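PDB 6DXN: Thiol:disulfide interchange protein from Klebsiella pneumoniae, which probably acts as a periplasmic thiol-disulfide oxidoreductase of the DsbA type, introducing disulfide bonds into secreted proteins. Local coordinates for residues D46-K51 against D179-V184. Sequence-based numbering, arbitrary orientation.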
ATOM      1  N   ASP A  46       7.472  -5.287   1.542  1.00 15.08           N
ATOM      2  CA  ASP A  46       6.200  -5.826   1.014  1.00 15.10           C
ATOM      3  C   ASP A  46       6.309  -7.323   0.690  1.00 15.31           C
ATOM      4  O   ASP A  46       5.410  -8.073   1.027  1.00 14.43           O
ATOM      5  CB  ASP A  46       5.725  -5.049  -0.214  1.00 14.62           C
ATOM      6  CG  ASP A  46       5.172  -3.663   0.077  1.00 14.67           C
ATOM      7  OD1 ASP A  46       5.036  -3.301   1.265  1.00 15.65           O
ATOM      8  OD2 ASP A  46       4.860  -2.970  -0.889  1.00 14.87           O
ATOM      9  N   THR A  47       7.381  -7.743   0.005  1.00 16.81           N
ATOM     10  CA  THR A  47       7.545  -9.188  -0.323  1.00 17.60           C
ATOM     11  C   THR A  47       7.746  -9.994   0.972  1.00 17.77           C
ATOM     12  O   THR A  47       7.174 -11.087   1.147  1.00 16.75           O
ATOM     13  CB  THR A  47       8.691  -9.411  -1.319  1.00 19.88           C
ATOM     14  OG1 THR A  47       8.355  -8.740  -2.532  1.00 21.41           O
ATOM     15  CG2 THR A  47       8.949 -10.871  -1.630  1.00 18.95           C
ATOM     16  N   ALA A  48       8.549  -9.442   1.885  1.00 15.70           N
ATOM     17  CA  ALA A  48       8.845 -10.103   3.166  1.00 15.70           C
ATOM     18  C   ALA A  48       7.535 -10.451   3.890  1.00 15.86           C
ATOM     19  O   ALA A  48       7.302 -11.606   4.298  1.00 16.47           O
ATOM     20  CB  ALA A  48       9.735  -9.214   4.001  1.00 15.67           C
ATOM     21  N   ILE A  49       6.669  -9.448   4.033  1.00 16.04           N
ATOM     22  CA  ILE A  49       5.369  -9.611   4.684  1.00 16.67           C
ATOM     23  C   ILE A  49       4.528 -10.677   3.956  1.00 16.56           C
ATOM     24  O   ILE A  49       3.988 -11.587   4.608  1.00 17.16           O
ATOM     25  CB  ILE A  49       4.645  -8.248   4.766  1.00 16.02           C
ATOM     26  CG1 ILE A  49       5.386  -7.279   5.691  1.00 15.89           C
ATOM     27  CG2 ILE A  49       3.192  -8.420   5.203  1.00 16.45           C
ATOM     28  CD1 ILE A  49       4.865  -5.860   5.657  1.00 15.83           C
ATOM     29  N   ARG A  50       4.427 -10.583   2.620  1.00 16.52           N
ATOM     30  CA  ARG A  50       3.558 -11.512   1.825  1.00 17.96           C
ATOM     31  C   ARG A  50       4.026 -12.963   1.939  1.00 20.10           C
ATOM     32  O   ARG A  50       3.214 -13.883   2.033  1.00 20.10           O
ATOM     33  CB  ARG A  50       3.557 -11.184   0.332  1.00 18.18           C
ATOM     34  CG  ARG A  50       2.838  -9.896  -0.028  1.00 20.61           C
ATOM     35  CD  ARG A  50       2.714  -9.809  -1.534  1.00 21.18           C
ATOM     36  NE  ARG A  50       2.247  -8.508  -1.939  1.00 23.12           N
ATOM     37  CZ  ARG A  50       3.036  -7.507  -2.314  1.00 23.77           C
ATOM     38  NH1 ARG A  50       4.348  -7.669  -2.367  1.00 23.85           N
ATOM     39  NH2 ARG A  50       2.504  -6.347  -2.631  1.00 22.64           N
ATOM     40  N   LYS A  51       5.346 -13.133   1.897  1.00 19.04           N
ATOM     41  CA  LYS A  51       6.003 -14.427   1.974  1.00 21.70           C
ATOM     42  C   LYS A  51       5.610 -15.165   3.263  1.00 22.34           C
ATOM     43  O   LYS A  51       5.647 -16.394   3.300  1.00 19.94           O
ATOM     44  CB  LYS A  51       7.513 -14.180   1.920  1.00 22.56           C
ATOM     45  CG  LYS A  51       8.413 -15.407   1.925  1.00 25.52           C
ATOM     46  CD  LYS A  51       9.881 -15.035   1.794  1.00 27.95           C
ATOM     47  CE  LYS A  51      10.157 -14.203   0.558  1.00 29.03           C
ATOM     48  NZ  LYS A  51      11.597 -13.884   0.416  1.00 31.71           N
ATOM     49  N   ASP A 179      11.943  -8.268  10.353  1.00 16.75           N
ATOM     50  CA  ASP A 179      11.444  -7.814  11.665  1.00 17.26           C
ATOM     51  C   ASP A 179      10.037  -7.225  11.494  1.00 16.63           C
ATOM     52  O   ASP A 179       9.177  -7.361  12.372  1.00 14.99           O
ATOM     53  CB  ASP A 179      12.417  -6.809  12.301  1.00 16.96           C
ATOM     54  CG  ASP A 179      12.341  -6.716  13.822  1.00 18.67           C
ATOM     55  OD1 ASP A 179      11.895  -7.694  14.438  1.00 17.20           O
ATOM     56  OD2 ASP A 179      12.758  -5.670  14.381  1.00 18.14           O
HETATM   57  N   MSE A 180       9.813  -6.565  10.349  1.00 17.48           N
HETATM   58  CA  MSE A 180       8.524  -5.967  10.057  1.00 16.66           C
HETATM   59  C   MSE A 180       7.499  -7.053   9.849  1.00 15.08           C
HETATM   60  O   MSE A 180       6.389  -6.973  10.387  1.00 14.07           O
HETATM   61  CB  MSE A 180       8.630  -5.055   8.835  1.00 18.88           C
HETATM   62  CG  MSE A 180       7.252  -4.732   8.276  1.00 19.77           C
HETATM   63 SE   MSE A 180       6.280  -3.501   9.453  1.00 27.36          SE
HETATM   64  CE  MSE A 180       7.019  -1.808   8.735  1.00 25.76           C
ATOM     65  N   ALA A 181       7.865  -8.079   9.071  1.00 14.81           N
ATOM     66  CA  ALA A 181       6.960  -9.208   8.805  1.00 14.94           C
ATOM     67  C   ALA A 181       6.659  -9.947  10.116  1.00 15.82           C
ATOM     68  O   ALA A 181       5.548 -10.423  10.326  1.00 16.27           O
ATOM     69  CB  ALA A 181       7.554 -10.136   7.781  1.00 13.93           C
ATOM     70  N   ASN A 182       7.677 -10.052  10.975  1.00 16.83           N
ATOM     71  CA  ASN A 182       7.522 -10.709  12.282  1.00 17.06           C
ATOM     72  C   ASN A 182       6.517  -9.917  13.130  1.00 16.26           C
ATOM     73  O   ASN A 182       5.588 -10.504  13.690  1.00 15.44           O
ATOM     74  CB  ASN A 182       8.867 -10.893  12.986  1.00 17.69           C
ATOM     75  CG  ASN A 182       9.696 -12.019  12.405  1.00 18.17           C
ATOM     76  OD1 ASN A 182       9.171 -12.914  11.745  1.00 19.13           O
ATOM     77  ND2 ASN A 182      10.988 -12.002  12.671  1.00 17.70           N
ATOM     78  N   LEU A 183       6.700  -8.588  13.196  1.00 15.67           N
ATOM     79  CA  LEU A 183       5.798  -7.700  13.950  1.00 16.45           C
ATOM     80  C   LEU A 183       4.373  -7.797  13.387  1.00 17.57           C
ATOM     81  O   LEU A 183       3.410  -7.892  14.159  1.00 19.91           O
ATOM     82  CB  LEU A 183       6.303  -6.255  13.895  1.00 16.37           C
ATOM     83  CG  LEU A 183       5.363  -5.202  14.486  1.00 16.67           C
ATOM     84  CD1 LEU A 183       5.034  -5.499  15.940  1.00 17.47           C
ATOM     85  CD2 LEU A 183       5.958  -3.811  14.365  1.00 16.41           C
ATOM     86  N   VAL A 184       4.238  -7.754  12.055  1.00 17.31           N
ATOM     87  CA  VAL A 184       2.910  -7.865  11.432  1.00 19.14           C
ATOM     88  C   VAL A 184       2.229  -9.146  11.940  1.00 19.68           C
ATOM     89  O   VAL A 184       1.080  -9.116  12.390  1.00 18.68           O
ATOM     90  CB  VAL A 184       2.978  -7.821   9.890  1.00 19.38           C
ATOM     91  CG1 VAL A 184       1.746  -8.435   9.229  1.00 21.30           C
ATOM     92  CG2 VAL A 184       3.181  -6.407   9.380  1.00 19.73           C
TER
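Ile49 and Ala181 meet where two helices pack side by side almost entirely through apolar side chains, with no hydrogen bond between residues 46-51 and 179-184. The helices, 45-52 and 173-188, lie over the sheet, and the short segments run in roughly the same direction at 43°. Their axes approach to 8.4 Å. Alanine at the crossing allows this closeness: Ile49 CA and Ala181 CA are 4.4 Å apart. Ala181 CB sits 3.8 Å from Ile49 CA and equally far from Ala48 O, so it rests on the opposing backbone. Ala48 CB adds a looser contact with Ala181 CB. Ile49 has CG1 anti to its carbonyl carbon (chi1 -66°), and an extended chi2 of 171° carries CD1 on to Met180 and Val184. Ile49 CD1 touches CG of Met180, a selenomethionine, at 3.7 Å. The same methyl lies 4.1 Å from Val184 CG2, the two side chains crossing at about a right angle. On the sheet side, Phe155 of strand 154-157 touches both Ile49 and Met180, while Ile163 of strand 161-163 touches Met180 and Val184. Farther along, Asn182 OD1 accepts a hydrogen bond from Arg52 NH2, at the end of helix 45-52. Such helix-on-helix packing against one face of the central sheet is characteristic of the thioredoxin fold, here in its DsbA form.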